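PDB 1TWI: diaminopimelate decarboxylase from Methanocaldococcus jannaschii, which catalyses the pyridoxal 5'-phosphate-dependent decarboxylation of meso-diaminopimelate to L-lysine, the last step of lysine biosynthesis, and works as a homodimer. Local coordinates for the interface of chains A and B. Numbering follows the deposited sequence. Chains: chain A/B, Diaminopimelate decarboxylase.

Contact 1: the interface of chains A and B. Residues chain A 113-115, 137-138, 141; chain B 307-309.
With CG anti to its own carbonyl carbon (chi1 -61°), B:His308 sends its imidazole out of strand 300-311 towards chain A, while A:Ser137, at the start of helix 136-149, holds OG anti to the backbone N (chi1 -178°), beside its carbonyl carbon, which brings the hydroxyl up to ND1. The pair illustrates how one histidine can use both ring nitrogens to join two copies of an enzyme across a homodimer interface. NE2 of B:His308 donates to the backbone carbonyl O of A:Lys115 at 2.8 Å, a nearly straight bond (171° at the hydrogen) that lies almost in the ring plane. On the other nitrogen, ND1 of B:His308 is hydrogen-bonded to OG of A:Ser137 at 2.8 Å, the hydroxyl lying at the ring edge in its plane; the structure alone does not show which is the donor. Gripped at both nitrogens along its edge, by a loop and a helix, the ring is probably held in its rotation. Carbon contacts fill in around it: methyl CD2 of A:Leu141 touches CE1 of B:His308 at 3.7 Å, the two side chains crossing at about a right angle. From the loop, SG of A:Cys114 packs against CB of B:His307 at 3.8 Å. Behind this first shell, NZ of A:Lys115 meets OE2 of A:Glu138 on the syn side of the carboxylate, well out of its plane, in a salt bridge that ties the carbonyl-bearing loop to the serine's helix and probably steadies both partners of the imidazole. Water extends the join to the next strand residue: water 1 lies 3.1 Å from the backbone N of A:Ser137 and 3.1 Å from the carbonyl O of B:Ile309.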
loop_
_atom_site.group_PDB
_atom_site.type_symbol
_atom_site.label_atom_id
_atom_site.label_comp_id
_atom_site.label_asym_id
_atom_site.label_seq_id
_atom_site.Cartn_x
_atom_site.Cartn_y
_atom_site.Cartn_z
ATOM N N ASN A 113 -11.583 -15.426 3.169
ATOM C CA ASN A 113 -11.224 -16.365 4.222
ATOM C C ASN A 113 -11.549 -15.870 5.636
ATOM O O ASN A 113 -11.293 -16.580 6.609
ATOM C CB ASN A 113 -9.729 -16.692 4.134
ATOM C CG ASN A 113 -8.856 -15.483 4.425
ATOM O OD1 ASN A 113 -8.636 -14.646 3.548
ATOM N ND2 ASN A 113 -8.369 -15.372 5.677
ATOM N N CYS A 114 -12.096 -14.660 5.789
ATOM C CA CYS A 114 -12.459 -14.230 7.149
ATOM C C CYS A 114 -13.771 -13.477 7.098
ATOM O O CYS A 114 -13.855 -12.329 7.476
ATOM C CB CYS A 114 -11.370 -13.324 7.789
ATOM S SG CYS A 114 -11.672 -13.072 9.612
ATOM N N LYS A 115 -14.805 -14.165 6.649
ATOM C CA LYS A 115 -16.099 -13.546 6.535
ATOM C C LYS A 115 -16.664 -13.390 7.944
ATOM O O LYS A 115 -16.680 -14.319 8.715
ATOM C CB LYS A 115 -17.015 -14.422 5.687
ATOM C CG LYS A 115 -16.395 -14.729 4.290
ATOM C CD LYS A 115 -17.443 -14.577 3.221
ATOM C CE LYS A 115 -17.286 -15.462 1.881
ATOM N NZ LYS A 115 -16.311 -16.609 1.890
ATOM N N SER A 137 -15.139 -23.640 9.465
ATOM C CA SER A 137 -15.540 -22.637 10.459
ATOM C C SER A 137 -16.540 -21.681 9.802
ATOM O O SER A 137 -17.597 -21.347 10.380
ATOM C CB SER A 137 -14.311 -21.844 10.898
ATOM O OG SER A 137 -14.662 -20.882 11.894
ATOM N N GLU A 138 -16.200 -21.212 8.592
ATOM C CA GLU A 138 -17.121 -20.308 7.873
ATOM C C GLU A 138 -18.462 -21.021 7.579
ATOM O O GLU A 138 -19.547 -20.457 7.766
ATOM C CB GLU A 138 -16.492 -19.806 6.546
ATOM C CG GLU A 138 -17.492 -18.956 5.693
ATOM C CD GLU A 138 -16.948 -18.644 4.312
ATOM O OE1 GLU A 138 -15.698 -18.696 4.151
ATOM O OE2 GLU A 138 -17.772 -18.335 3.413
ATOM N N LEU A 141 -20.554 -20.958 10.650
ATOM C CA LEU A 141 -21.075 -19.632 10.924
ATOM C C LEU A 141 -22.191 -19.258 9.967
ATOM O O LEU A 141 -23.218 -18.653 10.353
ATOM C CB LEU A 141 -19.925 -18.595 10.880
ATOM C CG LEU A 141 -20.389 -17.122 10.938
ATOM C CD1 LEU A 141 -21.051 -16.826 12.297
ATOM C CD2 LEU A 141 -19.148 -16.211 10.768
ATOM N N HIS B 307 -11.976 -14.342 14.300
ATOM C CA HIS B 307 -13.304 -14.745 13.850
ATOM C C HIS B 307 -13.384 -16.198 13.439
ATOM O O HIS B 307 -14.452 -16.754 13.415
ATOM C CB HIS B 307 -13.765 -13.923 12.638
ATOM C CG HIS B 307 -14.214 -12.547 12.987
ATOM N ND1 HIS B 307 -13.331 -11.548 13.335
ATOM C CD2 HIS B 307 -15.444 -12.023 13.144
ATOM C CE1 HIS B 307 -14.002 -10.472 13.698
ATOM N NE2 HIS B 307 -15.292 -10.732 13.588
ATOM N N HIS B 308 -12.268 -16.788 13.045
ATOM C CA HIS B 308 -12.275 -18.160 12.620
ATOM C C HIS B 308 -10.929 -18.781 12.919
ATOM O O HIS B 308 -9.882 -18.092 12.884
ATOM C CB HIS B 308 -12.433 -18.279 11.107
ATOM C CG HIS B 308 -13.696 -17.705 10.583
ATOM N ND1 HIS B 308 -14.894 -18.379 10.648
ATOM C CD2 HIS B 308 -13.957 -16.512 9.994
ATOM C CE1 HIS B 308 -15.840 -17.626 10.115
ATOM N NE2 HIS B 308 -15.292 -16.493 9.706
ATOM N N ILE B 309 -10.974 -20.072 13.208
ATOM C CA ILE B 309 -9.769 -20.866 13.423
ATOM C C ILE B 309 -9.856 -21.922 12.301
ATOM O O ILE B 309 -10.912 -22.522 12.077
ATOM C CB ILE B 309 -9.735 -21.551 14.826
ATOM C CG1 ILE B 309 -9.510 -20.478 15.915
ATOM C CG2 ILE B 309 -8.535 -22.497 14.899
ATOM C CD1 ILE B 309 -9.617 -21.054 17.314
HETATM O O HOH W 1 -12.170 -24.292 9.878
HETATM O O HOH W 2 -13.456 -21.255 14.097
#

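Contact 2: the interface of chains A and B. Residues chain A 177-180; chain B 310, 317, 319, 354, 363.
The segment that follows helix 169-177 of chain A, carrying A:Lys179, lies against strands 300-311 and 316-320 of chain B, where B:Trp317 and B:Lys310 receive it. The arrangement is a worked case of a lysine that contributes through its backbone and its aliphatic chain. CB of A:Lys179 sits over the centre of the six-membered ring of B:Trp317, 3.7 Å from its centroid, and CA lies over the five-membered ring, so two CH-pi contacts lay this residue along one face of the indole. CG of A:Lys179 takes the crowded position between the backbone N and the carbonyl carbon (chi1 63°), and the chain then runs extended past the tryptophan. Its CD meets CB of B:Ala354 at 3.5 Å, a tight contact. On the chain A side, CG of A:Lys179 also stands over the ring centre of A:Phe180, which backs the lysine from within its own subunit. The carbonyl O of A:Lys179 accepts a hydrogen bond of 2.9 Å from NZ of B:Lys310, an extended side chain that reaches it tip first; the terminal amine approaches tilted 23° from the carbonyl plane. At the edge of the indole, NE1 of B:Trp317 lies 2.9 Å from water 3 in a virtually straight bond (178° at the hydrogen), and that water lies 3.1 Å from the carbonyl O of A:Asn178. The carbonyl O of A:Lys177 comes to the same ring in plane, 3.6 Å from CZ2 of B:Trp317. Thus the indole meets chain A by one face and by its edge. The site sits where a segment of the pyridoxal-binding barrel domain of chain A meets strands 300-311, 316-320 and 348-354 in the C-terminal beta domain of chain B, its centre about 10 Å from B:Cys358, the predicted proton donor.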
loop_
_atom_site.group_PDB
_atom_site.type_symbol
_atom_site.label_atom_id
_atom_site.label_comp_id
_atom_site.label_asym_id
_atom_site.label_seq_id
_atom_site.Cartn_x
_atom_site.Cartn_y
_atom_site.Cartn_z
ATOM N N LYS A 177 0.117 -24.063 0.711
ATOM C CA LYS A 177 0.677 -23.231 1.766
ATOM C C LYS A 177 -0.080 -21.955 2.070
ATOM O O LYS A 177 0.176 -21.341 3.080
ATOM C CB LYS A 177 2.125 -22.834 1.417
ATOM C CG LYS A 177 3.143 -23.992 1.535
ATOM C CD LYS A 177 4.576 -23.498 1.322
ATOM C CE LYS A 177 5.603 -24.651 1.264
ATOM N NZ LYS A 177 7.004 -24.054 1.069
ATOM N N ASN A 178 -1.005 -21.544 1.211
ATOM C CA ASN A 178 -1.655 -20.255 1.454
ATOM C C ASN A 178 -2.824 -20.458 2.371
ATOM O O ASN A 178 -3.218 -21.619 2.684
ATOM C CB ASN A 178 -2.047 -19.615 0.110
ATOM C CG ASN A 178 -0.827 -19.175 -0.695
ATOM O OD1 ASN A 178 -0.850 -19.150 -1.936
ATOM N ND2 ASN A 178 0.238 -18.798 0.006
ATOM N N LYS A 179 -3.420 -19.339 2.785
ATOM C CA LYS A 179 -4.485 -19.415 3.778
ATOM C C LYS A 179 -5.829 -19.822 3.207
ATOM O O LYS A 179 -6.718 -20.167 3.971
ATOM C CB LYS A 179 -4.625 -18.043 4.462
ATOM C CG LYS A 179 -5.059 -16.922 3.479
ATOM C CD LYS A 179 -5.102 -15.525 4.200
ATOM C CE LYS A 179 -5.553 -14.431 3.234
ATOM N NZ LYS A 179 -5.605 -13.056 3.866
ATOM N N PHE A 180 -5.981 -19.852 1.888
ATOM C CA PHE A 180 -7.342 -20.092 1.338
ATOM C C PHE A 180 -7.772 -21.503 1.063
ATOM O O PHE A 180 -6.932 -22.397 0.883
ATOM C CB PHE A 180 -7.528 -19.383 -0.029
ATOM C CG PHE A 180 -6.947 -17.995 -0.073
ATOM C CD1 PHE A 180 -7.666 -16.920 0.425
ATOM C CD2 PHE A 180 -5.680 -17.784 -0.618
ATOM C CE1 PHE A 180 -7.130 -15.627 0.362
ATOM C CE2 PHE A 180 -5.119 -16.477 -0.681
ATOM C CZ PHE A 180 -5.861 -15.400 -0.191
ATOM N N LYS B 310 -8.758 -22.134 11.584
ATOM C CA LYS B 310 -8.797 -23.037 10.476
ATOM C C LYS B 310 -7.655 -24.029 10.473
ATOM O O LYS B 310 -6.506 -23.646 10.348
ATOM C CB LYS B 310 -8.789 -22.212 9.157
ATOM C CG LYS B 310 -8.895 -23.060 7.873
ATOM C CD LYS B 310 -8.811 -22.166 6.594
ATOM C CE LYS B 310 -8.889 -22.974 5.341
ATOM N NZ LYS B 310 -8.881 -22.062 4.139
ATOM N N TRP B 317 -4.401 -21.974 10.932
ATOM C CA TRP B 317 -4.632 -20.562 10.678
ATOM C C TRP B 317 -5.624 -19.916 11.637
ATOM O O TRP B 317 -6.667 -20.492 11.958
ATOM C CB TRP B 317 -5.192 -20.336 9.244
ATOM C CG TRP B 317 -4.223 -20.639 8.120
ATOM C CD1 TRP B 317 -4.117 -21.811 7.398
ATOM C CD2 TRP B 317 -3.214 -19.768 7.630
ATOM N NE1 TRP B 317 -3.092 -21.708 6.486
ATOM C CE2 TRP B 317 -2.514 -20.466 6.605
ATOM C CE3 TRP B 317 -2.815 -18.447 7.966
ATOM C CZ2 TRP B 317 -1.438 -19.891 5.899
ATOM C CZ3 TRP B 317 -1.742 -17.867 7.281
ATOM C CH2 TRP B 317 -1.057 -18.586 6.248
ATOM N N MET B 319 -7.761 -16.476 11.769
ATOM C CA MET B 319 -8.189 -15.372 10.888
ATOM C C MET B 319 -8.708 -14.231 11.743
ATOM O O MET B 319 -9.662 -14.431 12.483
ATOM C CB MET B 319 -9.337 -15.839 9.978
ATOM C CG MET B 319 -9.109 -17.219 9.326
ATOM S SD MET B 319 -7.594 -17.219 8.307
ATOM C CE MET B 319 -7.904 -18.768 7.467
ATOM N N ALA B 354 -3.621 -14.520 9.829
ATOM C CA ALA B 354 -3.901 -13.808 8.590
ATOM C C ALA B 354 -5.121 -12.894 8.713
ATOM O O ALA B 354 -5.987 -13.105 9.562
ATOM C CB ALA B 354 -4.161 -14.827 7.469
ATOM N N VAL B 363 -0.876 -11.890 5.365
ATOM C CA VAL B 363 -0.572 -12.779 6.487
ATOM C C VAL B 363 0.339 -11.941 7.416
ATOM O O VAL B 363 1.339 -11.366 6.977
ATOM C CB VAL B 363 0.197 -14.059 5.951
ATOM C CG1 VAL B 363 0.808 -14.929 7.145
ATOM C CG2 VAL B 363 -0.776 -14.890 5.105
HETATM O O HOH W 3 -2.260 -23.819 4.669
#

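Contact 1 and contact 2 are neighbouring patches of one two-fold symmetric dimer interface, the centres of their C-alpha atoms about 11 Å apart. Strand 300-311 of chain B joins them: its consecutive residues B:His307 to B:Ile309 serve contact 1, and B:Lys310 serves contact 2. Chain A answers with separate segments: the loop at A:Asn113 to A:Lys115 and helix 136-149 in contact 1, the end of helix 169-177 and the residues after it in contact 2. Active sites in this family form at the dimer interface, so holding the subunits together here may also keep residues of both chains in register. Each contact recurs with the chains exchanged.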